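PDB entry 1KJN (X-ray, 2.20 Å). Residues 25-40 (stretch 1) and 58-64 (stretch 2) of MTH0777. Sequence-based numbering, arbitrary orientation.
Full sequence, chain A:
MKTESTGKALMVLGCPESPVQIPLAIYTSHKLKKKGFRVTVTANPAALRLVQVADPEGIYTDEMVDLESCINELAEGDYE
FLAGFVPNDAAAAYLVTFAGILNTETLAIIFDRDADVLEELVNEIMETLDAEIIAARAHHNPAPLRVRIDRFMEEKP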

# COMPACT_ATOMS: atom_id res chain seq x y z
N ALA A 25 5.76 5.00 -2.02
CA ALA A 25 5.49 6.12 -2.92
C ALA A 25 4.76 7.19 -2.11
O ALA A 25 5.11 8.37 -2.14
CB ALA A 25 4.61 5.65 -4.09
N ILE A 26 3.79 6.74 -1.32
CA ILE A 26 3.01 7.65 -0.49
C ILE A 26 3.90 8.24 0.60
O ILE A 26 3.76 9.42 0.94
CB ILE A 26 1.80 6.90 0.15
CG1 ILE A 26 0.83 6.41 -0.94
CG2 ILE A 26 1.07 7.79 1.15
CD1 ILE A 26 -0.36 5.64 -0.37
N TYR A 27 4.79 7.43 1.17
CA TYR A 27 5.71 7.87 2.22
C TYR A 27 6.64 8.97 1.68
O TYR A 27 6.84 9.99 2.33
CB TYR A 27 6.55 6.71 2.74
CG TYR A 27 7.47 7.10 3.88
CD1 TYR A 27 8.82 7.42 3.64
CD2 TYR A 27 7.00 7.19 5.19
CE1 TYR A 27 9.67 7.83 4.70
CE2 TYR A 27 7.83 7.59 6.25
CZ TYR A 27 9.16 7.90 6.00
OH TYR A 27 9.98 8.25 7.05
N THR A 28 7.20 8.75 0.50
CA THR A 28 8.11 9.71 -0.13
C THR A 28 7.36 10.99 -0.48
O THR A 28 7.87 12.08 -0.24
CB THR A 28 8.73 9.11 -1.39
OG1 THR A 28 9.29 7.83 -1.06
CG2 THR A 28 9.86 10.02 -1.94
N SER A 29 6.13 10.87 -0.99
CA SER A 29 5.34 12.05 -1.35
C SER A 29 5.03 12.91 -0.12
O SER A 29 5.03 14.14 -0.18
CB SER A 29 4.04 11.66 -2.05
OG SER A 29 3.23 12.81 -2.28
N HIS A 30 4.77 12.25 1.00
CA HIS A 30 4.52 12.94 2.23
C HIS A 30 5.79 13.67 2.65
O HIS A 30 5.72 14.78 3.15
CB HIS A 30 4.10 11.98 3.33
CG HIS A 30 4.00 12.62 4.68
ND1 HIS A 30 4.89 12.34 5.70
CD2 HIS A 30 3.09 13.49 5.19
CE1 HIS A 30 4.53 13.01 6.78
NE2 HIS A 30 3.44 13.72 6.50
N LYS A 31 6.94 13.03 2.47
CA LYS A 31 8.21 13.67 2.83
C LYS A 31 8.39 14.95 2.01
O LYS A 31 8.79 15.98 2.55
CB LYS A 31 9.39 12.74 2.56
CG LYS A 31 9.41 11.52 3.46
CD LYS A 31 9.70 11.89 4.91
CE LYS A 31 11.18 12.06 5.17
NZ LYS A 31 11.45 12.26 6.63
N LEU A 32 8.06 14.87 0.72
CA LEU A 32 8.21 16.00 -0.17
C LEU A 32 7.25 17.13 0.18
O LEU A 32 7.63 18.30 0.14
CB LEU A 32 8.05 15.56 -1.63
CG LEU A 32 9.21 14.71 -2.17
CD1 LEU A 32 8.92 14.17 -3.56
CD2 LEU A 32 10.49 15.53 -2.18
N LYS A 33 6.01 16.79 0.54
CA LYS A 33 5.01 17.78 0.92
C LYS A 33 5.41 18.47 2.22
O LYS A 33 5.01 19.60 2.48
CB LYS A 33 3.62 17.14 1.08
CG LYS A 33 2.95 16.77 -0.25
CD LYS A 33 1.65 16.00 -0.04
CE LYS A 33 0.57 16.82 0.67
NZ LYS A 33 0.32 18.15 0.00
N LYS A 34 6.16 17.75 3.04
CA LYS A 34 6.65 18.25 4.31
C LYS A 34 7.67 19.33 3.97
O LYS A 34 7.86 20.28 4.74
CB LYS A 34 7.33 17.10 5.06
CG LYS A 34 7.19 17.11 6.56
CD LYS A 34 5.75 16.89 6.99
CE LYS A 34 5.65 16.93 8.51
NZ LYS A 34 4.25 17.18 8.98
N LYS A 35 8.32 19.19 2.82
CA LYS A 35 9.31 20.18 2.38
C LYS A 35 8.68 21.34 1.58
O LYS A 35 9.40 22.19 1.06
CB LYS A 35 10.40 19.50 1.54
CG LYS A 35 11.36 18.62 2.33
CD LYS A 35 12.27 17.89 1.35
CE LYS A 35 13.36 17.12 2.05
NZ LYS A 35 14.37 18.04 2.63
N GLY A 36 7.36 21.36 1.46
CA GLY A 36 6.68 22.44 0.74
C GLY A 36 6.22 22.13 -0.67
O GLY A 36 5.42 22.87 -1.26
N PHE A 37 6.72 21.03 -1.22
CA PHE A 37 6.37 20.62 -2.57
C PHE A 37 4.92 20.25 -2.78
O PHE A 37 4.25 19.75 -1.87
CB PHE A 37 7.18 19.38 -2.94
CG PHE A 37 8.59 19.65 -3.29
CD1 PHE A 37 9.60 19.47 -2.35
CD2 PHE A 37 8.92 20.09 -4.56
CE1 PHE A 37 10.92 19.72 -2.68
CE2 PHE A 37 10.23 20.34 -4.90
CZ PHE A 37 11.24 20.16 -3.96
N ARG A 38 4.46 20.46 -4.00
CA ARG A 38 3.12 20.04 -4.40
C ARG A 38 3.53 18.77 -5.17
O ARG A 38 4.41 18.82 -6.01
CB ARG A 38 2.49 21.04 -5.35
CG ARG A 38 0.99 20.99 -5.35
CD ARG A 38 0.40 21.91 -6.40
NE ARG A 38 0.05 21.16 -7.60
CZ ARG A 38 -1.09 20.50 -7.76
NH1 ARG A 38 -1.99 20.51 -6.79
NH2 ARG A 38 -1.31 19.81 -8.86
N VAL A 39 2.97 17.61 -4.82
CA VAL A 39 3.38 16.38 -5.49
C VAL A 39 2.38 15.76 -6.43
O VAL A 39 1.26 15.44 -6.04
CB VAL A 39 3.75 15.26 -4.48
CG1 VAL A 39 4.37 14.06 -5.23
CG2 VAL A 39 4.71 15.77 -3.41
N THR A 40 2.83 15.50 -7.64
CA THR A 40 2.00 14.85 -8.63
C THR A 40 2.50 13.43 -8.79
O THR A 40 3.70 13.19 -8.93
CB THR A 40 2.08 15.56 -9.99
OG1 THR A 40 1.47 16.86 -9.89
CG2 THR A 40 1.37 14.74 -11.07
N GLY A 58 -6.82 11.79 0.02
CA GLY A 58 -5.90 12.60 -0.76
C GLY A 58 -5.04 13.52 0.10
O GLY A 58 -4.73 14.65 -0.29
N ILE A 59 -4.65 13.02 1.26
CA ILE A 59 -3.84 13.75 2.23
C ILE A 59 -2.34 13.77 1.94
O ILE A 59 -1.67 14.75 2.25
CB ILE A 59 -4.06 13.15 3.66
CG1 ILE A 59 -5.50 13.38 4.11
CG2 ILE A 59 -3.06 13.75 4.67
CD1 ILE A 59 -5.89 12.55 5.30
N TYR A 60 -1.83 12.70 1.35
CA TYR A 60 -0.39 12.58 1.08
C TYR A 60 0.11 12.88 -0.35
O TYR A 60 1.31 12.83 -0.62
CB TYR A 60 0.07 11.21 1.54
CG TYR A 60 -0.22 10.94 3.01
CD1 TYR A 60 0.37 11.71 4.01
CD2 TYR A 60 -1.05 9.88 3.40
CE1 TYR A 60 0.16 11.42 5.37
CE2 TYR A 60 -1.26 9.59 4.76
CZ TYR A 60 -0.65 10.36 5.73
OH TYR A 60 -0.78 10.01 7.07
N THR A 61 -0.81 13.18 -1.26
CA THR A 61 -0.45 13.53 -2.64
C THR A 61 -1.38 14.65 -3.06
O THR A 61 -2.44 14.83 -2.47
CB THR A 61 -0.62 12.36 -3.63
OG1 THR A 61 -2.01 12.02 -3.72
CG2 THR A 61 0.19 11.14 -3.20
N ASP A 62 -1.01 15.38 -4.10
CA ASP A 62 -1.84 16.50 -4.53
C ASP A 62 -2.58 16.29 -5.83
O ASP A 62 -3.72 16.75 -6.00
CB ASP A 62 -0.97 17.75 -4.61
CG ASP A 62 -0.29 18.05 -3.29
OD1 ASP A 62 -1.01 18.37 -2.33
OD2 ASP A 62 0.95 17.91 -3.20
N GLU A 63 -1.95 15.56 -6.73
CA GLU A 63 -2.52 15.31 -8.03
C GLU A 63 -2.05 13.96 -8.54
O GLU A 63 -1.01 13.45 -8.12
CB GLU A 63 -2.06 16.44 -8.97
CG GLU A 63 -2.70 16.42 -10.35
CD GLU A 63 -2.15 17.49 -11.28
OE1 GLU A 63 -2.81 17.75 -12.31
OE2 GLU A 63 -1.06 18.05 -11.02
N MSE A 64 -2.83 13.39 -9.45
CA MSE A 64 -2.50 12.11 -10.06
C MSE A 64 -2.92 12.11 -11.51
O MSE A 64 -4.03 12.53 -11.82
CB MSE A 64 -3.18 10.97 -9.32
CG MSE A 64 -2.42 10.56 -8.08
SE MSE A 64 -3.25 9.03 -7.38
CE MSE A 64 -4.84 9.94 -6.80
O HOH W 1 -3.87 18.93 -8.52

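How does Tyr60, the residue with the most surface covered in this contact, settle against the helix? It lies along one side of the helix and meets successive turns of it. Its CB packs on Ile26, 3.6 Å from CG2, an apolar touch one turn before His30. The Tyr60 ring presents its edge, offset, to the face of His30, with the planes at 89° and the centroids 5.2 Å apart; the closest atoms are Tyr60 CD1 and His30 CD2, at 3.5 Å. The backbone of Tyr60 is held as well: Ser29 OG donates a short hydrogen bond of 2.5 Å to Tyr60 O, and the aliphatic part of Lys33 passes the same carbonyl, with CD 3.2 Å from Tyr60 O.

What does Asp62 do, with nearly as much of its surface covered? Its carboxylate joins the end of the helix to the start of the strand that follows. Asp62 OD1 accepts a hydrogen bond from Lys33 NZ at 2.7 Å, which is also a salt bridge, while Asp62 OD2 accepts one from the backbone, Val39 N, at 2.6 Å and a nearly straight 163°. Between these two partners the helix ends in a Schellman motif, in which Gly36 takes a positive phi and Gly36 N and Phe37 N bond back to Lys33 O and Leu32 O. A single side chain thus grips the chain before and after this turn.

How do the backbones join where the strands begin? Val39 O receives two hydrogen bonds, from Asp62 N at 3.0 Å and from Glu63 N at 3.3 Å. With Val39 N bound to the Asp62 carboxylate, both polar backbone atoms of Val39 are engaged by the other stretch. One residue on, Thr40 and Glu63 form a parallel bridge, their CA atoms 4.6 Å apart, and Thr40 CA makes a CA-H...O contact with Glu63 O at 3.4 Å.

What does Glu63, the next most covered residue, reach? Its extended side chain lies on the same face of the sheet as Thr40, and its carboxylate meets two partners. Glu63 OE2 stands 3.0 Å from Thr40 OG1 and forms a salt bridge with Arg38 NH2 at 2.8 Å, approaching near the guanidinium plane. Asp62 CB lies over one face of that same group, 3.7 Å from Arg38 NH1. A water adds a further link, accepting from Arg38 NH2 at 2.7 Å and donating weakly to Asp62 O at 3.3 Å.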